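Local coordinates for protein COG3291: FOG: PKD repeat (Clostridium thermocellum, PDB 1WMX) that probably binds cellulose chains, serving as the family 30 carbohydrate-binding module of CelJ, a multidomain cellulosomal enzyme that probably has cellulase activity, at residues B[89-94]-B[98-103]. Sequence-based numbering, arbitrary orientation.
Sequences FDIKGK and EDFVIG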
# COMPACT_ATOMS: atom_id res chain seq x y z
N PHE B 89 18.85 -5.41 -12.16
CA PHE B 89 18.14 -6.31 -13.07
C PHE B 89 18.32 -5.82 -14.51
O PHE B 89 18.69 -4.67 -14.75
CB PHE B 89 16.64 -6.33 -12.71
CG PHE B 89 15.97 -4.95 -12.79
CD1 PHE B 89 15.48 -4.48 -14.01
CD2 PHE B 89 15.84 -4.16 -11.65
CE1 PHE B 89 14.87 -3.23 -14.09
CE2 PHE B 89 15.23 -2.90 -11.73
CZ PHE B 89 14.75 -2.43 -12.95
N ASP B 90 18.07 -6.70 -15.45
CA ASP B 90 18.13 -6.34 -16.86
C ASP B 90 16.70 -6.34 -17.33
O ASP B 90 15.89 -7.12 -16.84
CB ASP B 90 18.95 -7.36 -17.65
CG ASP B 90 20.35 -7.47 -17.15
OD1 ASP B 90 20.72 -8.53 -16.56
OD2 ASP B 90 21.15 -6.49 -17.32
N ILE B 91 16.40 -5.47 -18.26
CA ILE B 91 15.04 -5.35 -18.78
C ILE B 91 15.05 -4.90 -20.24
O ILE B 91 16.04 -4.35 -20.73
CB ILE B 91 14.27 -4.32 -17.95
CG1 ILE B 91 12.78 -4.25 -18.36
CG2 ILE B 91 14.87 -2.92 -18.10
CD1 ILE B 91 11.96 -3.25 -17.54
N LYS B 92 13.93 -5.15 -20.90
CA LYS B 92 13.71 -4.76 -22.30
C LYS B 92 12.21 -4.81 -22.55
O LYS B 92 11.53 -5.72 -22.09
CB LYS B 92 14.47 -5.71 -23.25
CG LYS B 92 13.70 -6.96 -23.64
CD LYS B 92 14.39 -7.70 -24.78
CE LYS B 92 13.59 -8.90 -25.26
NZ LYS B 92 14.22 -9.59 -26.40
N GLY B 93 11.72 -3.81 -23.25
CA GLY B 93 10.27 -3.71 -23.52
C GLY B 93 9.90 -4.26 -24.89
O GLY B 93 10.75 -4.48 -25.75
N LYS B 94 8.54 -4.53 -25.06
CA LYS B 94 8.03 -5.01 -26.36
C LYS B 94 8.26 -3.93 -27.42
O LYS B 94 8.64 -4.24 -28.56
CB LYS B 94 6.56 -5.34 -26.24
CG LYS B 94 6.05 -6.19 -27.39
CD LYS B 94 4.55 -6.38 -27.36
CE LYS B 94 4.09 -7.32 -26.25
NZ LYS B 94 2.64 -7.51 -26.23
N GLU B 98 8.09 1.71 -21.94
CA GLU B 98 7.17 1.14 -20.93
C GLU B 98 7.55 1.74 -19.58
O GLU B 98 8.73 1.98 -19.31
CB GLU B 98 7.32 -0.39 -20.85
CG GLU B 98 6.85 -1.14 -22.08
CD GLU B 98 7.90 -1.21 -23.17
OE1 GLU B 98 7.63 -1.81 -24.26
OE2 GLU B 98 9.04 -0.66 -22.98
N ASP B 99 6.57 1.98 -18.74
CA ASP B 99 6.82 2.55 -17.42
C ASP B 99 5.80 2.02 -16.41
O ASP B 99 4.65 1.74 -16.76
CB ASP B 99 6.76 4.07 -17.48
CG ASP B 99 7.27 4.73 -16.22
OD1 ASP B 99 8.35 4.30 -15.69
OD2 ASP B 99 6.61 5.68 -15.70
N PHE B 100 6.24 1.90 -15.17
CA PHE B 100 5.38 1.41 -14.08
C PHE B 100 6.06 1.66 -12.73
O PHE B 100 7.22 2.06 -12.66
CB PHE B 100 5.12 -0.09 -14.27
CG PHE B 100 6.39 -0.90 -14.51
CD1 PHE B 100 7.20 -1.26 -13.44
CD2 PHE B 100 6.74 -1.28 -15.81
CE1 PHE B 100 8.37 -1.99 -13.65
CE2 PHE B 100 7.92 -2.01 -16.03
CZ PHE B 100 8.73 -2.36 -14.95
N VAL B 101 5.32 1.42 -11.66
CA VAL B 101 5.84 1.63 -10.31
C VAL B 101 6.67 0.43 -9.85
O VAL B 101 6.33 -0.72 -10.12
CB VAL B 101 4.71 1.83 -9.32
CG1 VAL B 101 5.25 2.11 -7.91
CG2 VAL B 101 3.82 3.00 -9.74
N ILE B 102 7.76 0.72 -9.17
CA ILE B 102 8.65 -0.32 -8.65
C ILE B 102 9.15 0.10 -7.27
O ILE B 102 9.48 1.26 -7.05
CB ILE B 102 9.85 -0.51 -9.61
CG1 ILE B 102 10.79 -1.61 -9.10
CG2 ILE B 102 10.66 0.78 -9.77
CD1 ILE B 102 11.82 -2.07 -10.14
N GLY B 103 9.19 -0.86 -6.35
CA GLY B 103 9.65 -0.57 -4.98
C GLY B 103 9.68 -1.83 -4.11
O GLY B 103 9.76 -2.95 -4.61
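Phe-89 and Ile-102 reach toward each other across the interior of a beta-sandwich, one side chain from each of its two sheets. Strand 86-93 carries the first and strand 101-106 the second; the chain passes from one sheet to the other through the short link between residues 94 and 98, and the two segments run roughly antiparallel, 150° apart. Their backbones diverge from that link, with CA atoms 6.3 Å apart at Gly-93 and Glu-98 but 12.1 Å apart at Phe-89 and Ile-102.

Apolar contacts bridge this widening gap. Ile-102 is extended, its CG1 anti to the backbone N (chi1 -179°), which carries CD1 across to Phe-89, 3.9 Å from CE2 and slightly farther from CZ, at an oblique approach to the ring. Nearer the link, CD1 of Ile-91 comes to the edge of the Phe-100 ring, close to its plane, 4.2 Å from CZ. Phe-172 and Val-136, on the strands flanking 86-93, also pack against Phe-89.

The polar end is built by Glu-98. A bend at chi2 (83°) folds its carboxylate against the backbone of Gly-93, whose CA lies 3.3 Å from OE2. OE1 sits 3.0 Å from the backbone N of Lys-94, but the N-H is badly aligned for a hydrogen bond; instead it accepts hydrogen bonds from the backbone N atoms of Glu-95 and Gly-96 within the link.

No hydrogen bond joins the segments directly. Dispersion between methyl groups and phenyl rings joins the two sheets here, while a buried carboxylate, whose negative charge is probably eased by the amides it grips, pins the link where the chain changes sheets.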